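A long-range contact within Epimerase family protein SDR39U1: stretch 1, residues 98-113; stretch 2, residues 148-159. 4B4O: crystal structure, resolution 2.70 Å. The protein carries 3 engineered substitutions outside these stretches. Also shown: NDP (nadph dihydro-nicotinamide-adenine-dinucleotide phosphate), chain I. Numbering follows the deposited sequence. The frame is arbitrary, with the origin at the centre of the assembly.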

# COMPACT_ATOMS: atom_id res chain seq x y z
N GLN A 98 -10.49 -11.05 24.58
CA GLN A 98 -11.05 -11.81 23.46
C GLN A 98 -10.33 -11.33 22.22
O GLN A 98 -10.89 -10.55 21.43
CB GLN A 98 -12.56 -11.54 23.30
CG GLN A 98 -13.45 -11.75 24.53
CD GLN A 98 -13.47 -13.20 25.02
OE1 GLN A 98 -13.16 -14.12 24.26
NE2 GLN A 98 -13.82 -13.40 26.29
N PRO A 99 -9.08 -11.77 22.02
CA PRO A 99 -8.30 -11.16 20.93
C PRO A 99 -8.81 -11.55 19.56
O PRO A 99 -9.43 -12.60 19.41
CB PRO A 99 -6.90 -11.71 21.15
CG PRO A 99 -7.12 -13.04 21.83
CD PRO A 99 -8.35 -12.87 22.68
N PRO A 100 -8.54 -10.70 18.55
CA PRO A 100 -9.02 -10.96 17.17
C PRO A 100 -8.30 -12.12 16.52
O PRO A 100 -7.14 -12.36 16.81
CB PRO A 100 -8.72 -9.65 16.43
CG PRO A 100 -7.63 -9.02 17.21
CD PRO A 100 -7.85 -9.41 18.65
N LYS A 101 -9.00 -12.81 15.63
CA LYS A 101 -8.49 -14.01 14.98
C LYS A 101 -7.50 -13.70 13.84
O LYS A 101 -6.68 -14.53 13.51
CB LYS A 101 -9.67 -14.90 14.51
CG LYS A 101 -10.34 -14.48 13.20
N ALA A 102 -7.58 -12.49 13.27
CA ALA A 102 -6.63 -12.07 12.21
C ALA A 102 -6.10 -10.64 12.40
O ALA A 102 -6.77 -9.78 12.98
CB ALA A 102 -7.22 -12.25 10.82
N TRP A 103 -4.88 -10.41 11.90
CA TRP A 103 -4.15 -9.11 12.03
C TRP A 103 -3.30 -8.88 10.81
O TRP A 103 -2.37 -9.63 10.54
CB TRP A 103 -3.28 -9.15 13.29
CG TRP A 103 -2.19 -8.11 13.49
CD1 TRP A 103 -0.89 -8.34 13.90
CD2 TRP A 103 -2.27 -6.64 13.41
NE1 TRP A 103 -0.19 -7.18 14.05
CE2 TRP A 103 -0.95 -6.13 13.78
CE3 TRP A 103 -3.27 -5.73 13.08
CZ2 TRP A 103 -0.65 -4.78 13.79
CZ3 TRP A 103 -2.96 -4.37 13.10
CH2 TRP A 103 -1.68 -3.90 13.43
N VAL A 104 -3.64 -7.85 10.05
CA VAL A 104 -3.07 -7.65 8.73
C VAL A 104 -2.46 -6.27 8.61
O VAL A 104 -3.11 -5.28 8.93
CB VAL A 104 -4.16 -7.80 7.67
CG1 VAL A 104 -3.54 -7.68 6.28
CG2 VAL A 104 -4.89 -9.11 7.90
N LEU A 105 -1.21 -6.21 8.15
CA LEU A 105 -0.50 -4.94 7.95
C LEU A 105 -0.19 -4.73 6.50
O LEU A 105 0.06 -5.69 5.76
CB LEU A 105 0.82 -4.95 8.72
CG LEU A 105 1.60 -3.63 8.69
CD1 LEU A 105 0.75 -2.48 9.23
CD2 LEU A 105 2.86 -3.78 9.52
N VAL A 106 -0.27 -3.47 6.06
CA VAL A 106 0.16 -3.11 4.71
C VAL A 106 1.49 -2.43 4.83
O VAL A 106 1.63 -1.45 5.57
CB VAL A 106 -0.84 -2.18 3.98
CG1 VAL A 106 -0.20 -1.57 2.73
CG2 VAL A 106 -2.11 -2.91 3.58
N THR A 107 2.49 -2.95 4.13
CA THR A 107 3.76 -2.25 3.98
C THR A 107 4.05 -2.14 2.47
O THR A 107 3.10 -1.98 1.69
CB THR A 107 4.88 -2.92 4.79
OG1 THR A 107 5.20 -4.19 4.23
CG2 THR A 107 4.43 -3.12 6.23
N GLY A 108 5.31 -2.17 2.07
CA GLY A 108 5.65 -1.82 0.69
C GLY A 108 6.70 -2.68 0.02
O GLY A 108 7.51 -3.32 0.67
N VAL A 109 6.69 -2.66 -1.30
CA VAL A 109 7.67 -3.40 -2.07
C VAL A 109 9.05 -2.76 -1.98
O VAL A 109 10.04 -3.35 -2.44
CB VAL A 109 7.27 -3.54 -3.56
CG1 VAL A 109 6.02 -4.39 -3.72
CG2 VAL A 109 7.13 -2.17 -4.21
N ALA A 110 9.14 -1.58 -1.39
CA ALA A 110 10.43 -0.95 -1.09
C ALA A 110 11.38 -1.88 -0.32
O ALA A 110 12.59 -1.64 -0.29
CB ALA A 110 10.19 0.32 -0.30
N TYR A 111 10.84 -2.91 0.32
CA TYR A 111 11.65 -3.94 0.97
C TYR A 111 12.68 -4.57 0.02
O TYR A 111 13.78 -4.91 0.43
CB TYR A 111 10.73 -5.05 1.53
CG TYR A 111 11.43 -6.10 2.37
CD1 TYR A 111 11.67 -5.87 3.72
CD2 TYR A 111 11.81 -7.31 1.84
CE1 TYR A 111 12.30 -6.81 4.51
CE2 TYR A 111 12.46 -8.25 2.61
CZ TYR A 111 12.68 -7.99 3.95
OH TYR A 111 13.31 -8.94 4.74
N TYR A 112 12.30 -4.74 -1.25
CA TYR A 112 13.14 -5.41 -2.24
C TYR A 112 14.05 -4.41 -2.97
O TYR A 112 13.62 -3.35 -3.40
CB TYR A 112 12.28 -6.18 -3.25
CG TYR A 112 11.23 -7.05 -2.61
CD1 TYR A 112 11.57 -8.13 -1.81
CD2 TYR A 112 9.88 -6.78 -2.80
CE1 TYR A 112 10.59 -8.91 -1.22
CE2 TYR A 112 8.89 -7.56 -2.22
CZ TYR A 112 9.25 -8.62 -1.42
OH TYR A 112 8.26 -9.40 -0.87
N GLN A 113 15.32 -4.77 -3.06
CA GLN A 113 16.34 -3.93 -3.63
C GLN A 113 16.00 -3.60 -5.10
O GLN A 113 15.91 -4.49 -5.93
CB GLN A 113 17.69 -4.65 -3.49
CG GLN A 113 18.88 -4.13 -4.29
CD GLN A 113 19.45 -2.80 -3.82
OE1 GLN A 113 20.20 -2.73 -2.79
NE2 GLN A 113 19.17 -1.73 -4.60
N ASP A 148 0.39 -17.87 18.62
CA ASP A 148 -0.38 -18.28 17.45
C ASP A 148 -1.88 -17.98 17.60
O ASP A 148 -2.66 -18.33 16.71
CB ASP A 148 -0.14 -19.79 17.24
CG ASP A 148 0.06 -20.16 15.77
OD1 ASP A 148 0.35 -19.25 14.93
OD2 ASP A 148 -0.07 -21.38 15.48
N SER A 149 -2.28 -17.32 18.70
CA SER A 149 -3.69 -16.98 18.90
C SER A 149 -4.28 -16.13 17.80
O SER A 149 -5.49 -16.19 17.59
CB SER A 149 -3.92 -16.19 20.18
OG SER A 149 -3.90 -17.06 21.26
N THR A 150 -3.45 -15.28 17.17
CA THR A 150 -3.92 -14.39 16.13
C THR A 150 -3.11 -14.59 14.85
O THR A 150 -1.90 -14.44 14.82
CB THR A 150 -3.86 -12.92 16.56
OG1 THR A 150 -4.69 -12.73 17.71
CG2 THR A 150 -4.33 -12.01 15.44
N ARG A 151 -3.83 -14.92 13.79
CA ARG A 151 -3.27 -15.14 12.46
C ARG A 151 -2.68 -13.82 11.93
O ARG A 151 -3.30 -12.77 12.06
CB ARG A 151 -4.39 -15.63 11.56
CG ARG A 151 -3.92 -16.41 10.36
CD ARG A 151 -5.07 -17.20 9.76
NE ARG A 151 -6.30 -16.43 9.65
CZ ARG A 151 -6.53 -15.49 8.74
NH1 ARG A 151 -5.60 -15.16 7.85
NH2 ARG A 151 -7.68 -14.85 8.73
N GLN A 152 -1.47 -13.87 11.38
CA GLN A 152 -0.74 -12.66 10.98
C GLN A 152 -0.45 -12.64 9.50
O GLN A 152 0.04 -13.62 8.93
CB GLN A 152 0.57 -12.52 11.77
CG GLN A 152 0.37 -12.46 13.27
CD GLN A 152 1.58 -12.08 14.05
OE1 GLN A 152 2.15 -10.98 13.92
NE2 GLN A 152 1.97 -12.97 14.93
N VAL A 153 -0.76 -11.51 8.87
CA VAL A 153 -0.50 -11.33 7.45
C VAL A 153 0.15 -9.96 7.23
O VAL A 153 -0.21 -8.98 7.87
CB VAL A 153 -1.79 -11.42 6.59
CG1 VAL A 153 -1.45 -11.21 5.12
CG2 VAL A 153 -2.46 -12.77 6.77
N VAL A 154 1.13 -9.90 6.34
CA VAL A 154 1.69 -8.63 5.92
C VAL A 154 1.58 -8.58 4.42
O VAL A 154 2.08 -9.46 3.74
CB VAL A 154 3.16 -8.46 6.35
CG1 VAL A 154 3.75 -7.25 5.68
CG2 VAL A 154 3.27 -8.35 7.86
N VAL A 155 0.93 -7.56 3.90
CA VAL A 155 0.83 -7.35 2.46
C VAL A 155 1.77 -6.23 2.04
O VAL A 155 1.56 -5.06 2.38
CB VAL A 155 -0.64 -7.04 2.04
CG1 VAL A 155 -0.78 -6.95 0.53
CG2 VAL A 155 -1.59 -8.12 2.59
N ARG A 156 2.83 -6.58 1.33
CA ARG A 156 3.75 -5.59 0.80
C ARG A 156 3.18 -5.10 -0.52
O ARG A 156 3.16 -5.83 -1.52
CB ARG A 156 5.13 -6.19 0.58
CG ARG A 156 5.90 -6.48 1.87
CD ARG A 156 7.04 -7.45 1.64
NE ARG A 156 7.74 -7.77 2.89
CZ ARG A 156 8.69 -8.68 3.01
NH1 ARG A 156 9.09 -9.39 1.97
NH2 ARG A 156 9.26 -8.87 4.18
N SER A 157 2.75 -3.85 -0.56
CA SER A 157 2.03 -3.33 -1.71
C SER A 157 2.92 -2.59 -2.71
O SER A 157 3.86 -1.89 -2.34
CB SER A 157 0.94 -2.37 -1.24
OG SER A 157 0.17 -1.88 -2.32
N GLY A 158 2.57 -2.73 -3.98
CA GLY A 158 3.11 -1.86 -5.02
C GLY A 158 2.29 -0.58 -5.09
O GLY A 158 1.56 -0.27 -4.16
N VAL A 159 2.46 0.18 -6.17
CA VAL A 159 1.77 1.44 -6.35
C VAL A 159 0.31 1.14 -6.58
O VAL A 159 -0.03 0.36 -7.47
CB VAL A 159 2.31 2.20 -7.57
CG1 VAL A 159 1.96 3.70 -7.46
CG2 VAL A 159 3.83 1.98 -7.63
PA NDP I . -3.42 7.62 2.90
O1A NDP I . -2.41 8.77 3.13
O2A NDP I . -4.64 7.83 1.98
O5B NDP I . -4.13 7.14 4.28
C5B NDP I . -3.35 7.25 5.47
C4B NDP I . -4.28 7.39 6.64
O4B NDP I . -3.49 7.27 7.82
C3B NDP I . -4.97 8.76 6.65
O3B NDP I . -6.36 8.71 6.23
C2B NDP I . -4.88 9.21 8.10
O2B NDP I . -6.06 8.89 8.83
C1B NDP I . -3.79 8.36 8.68
N9A NDP I . -2.62 9.23 8.78
C8A NDP I . -2.07 10.12 7.90
N7A NDP I . -0.97 10.74 8.50
C5A NDP I . -0.85 10.23 9.75
C6A NDP I . 0.04 10.40 10.91
N6A NDP I . 1.09 11.24 10.87
N1A NDP I . -0.21 9.67 12.02
C2A NDP I . -1.27 8.82 12.07
N3A NDP I . -2.12 8.59 11.04
C4A NDP I . -1.93 9.25 9.92
O3 NDP I . -2.45 6.42 2.42
PN NDP I . -2.94 5.17 1.53
O1N NDP I . -4.39 4.86 1.88
O2N NDP I . -2.61 5.42 0.09
O5D NDP I . -1.95 3.97 2.07
C5D NDP I . -2.14 3.59 3.45
C4D NDP I . -0.95 2.85 4.01
O4D NDP I . -0.52 1.98 2.96
C3D NDP I . 0.27 3.74 4.35
O3D NDP I . 0.92 3.26 5.57
C2D NDP I . 1.16 3.63 3.11
O2D NDP I . 2.58 3.64 3.31
C1D NDP I . 0.85 2.23 2.63
N1N NDP I . 1.10 2.04 1.19
C2N NDP I . 0.49 2.80 0.26
C3N NDP I . 0.73 2.60 -1.08
C7N NDP I . 0.02 3.46 -2.06
O7N NDP I . -0.97 4.07 -1.68
N7N NDP I . 0.44 3.55 -3.32
C4N NDP I . 1.64 1.52 -1.56
C5N NDP I . 2.24 0.75 -0.47
C6N NDP I . 1.94 1.04 0.85
P2B NDP I . -6.69 10.01 9.88
O1X NDP I . -5.82 9.95 11.12
O2X NDP I . -6.64 11.39 9.17
O3X NDP I . -8.07 9.33 10.05
O HOH W 1 0.08 -8.54 10.80

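At the centre of the contact, valines from two neighbouring parallel strands, 102-108 and 151-157, pack on one face of the sheet. Val104 meets its register partner Val153 (CG2 to CB, 4.1 Å) and reaches along the strand to Val155 (Val104 CG1 to Val155 CG2, 4.2 Å). Leu105 and Val154 pair on the other face, Leu105 CB lying 4.3 Å from Val154 CG2. Between these two layers of side chains runs the alternating ladder of a parallel sheet, in which each bonded residue of one strand reaches two residues of the other. Trp103 N donates to Arg151 O (2.8 Å) and Trp103 O accepts from Val153 N (3.0 Å); Leu105 N donates to Val153 O (3.0 Å) and Leu105 O accepts from Val155 N (2.8 Å). Thr107 repeats the pattern, its N bonding Val155 O (2.9 Å) and its O receiving Ser157 N (2.9 Å). The residues between them add CA-H...O contacts, such as Val104 CA to Val153 O at 3.3 Å. A water oxygen lies 2.7 Å from Trp103 O and 3.0 Å from Val153 O, within hydrogen-bonding reach of both; these two carbonyl oxygens are acceptors and cannot bond each other.

At the N-terminal end, Arg151 N bonds Lys101 O (2.9 Å), and Thr150 OG1 donates to Pro100 O (2.6 Å), linking the two loop segments that lead into the strands. Ala102 CB sits over one face of the Arg151 guanidinium, 3.4 Å from Arg151 NH2.

At the other end, Val109 N to Ser157 O (3.1 Å) carries the ladder into the 3-10 segment. Here Arg156, the residue most covered by the opposing stretch, extends its side chain so that the guanidinium lies flat on the Tyr111 ring, with Arg156 CZ 3.7 Å from the ring centroid: a stack and a cation-pi interaction. The in-plane edge remains free to bond, and Arg156 NH1 donates to Tyr112 OH (3.0 Å).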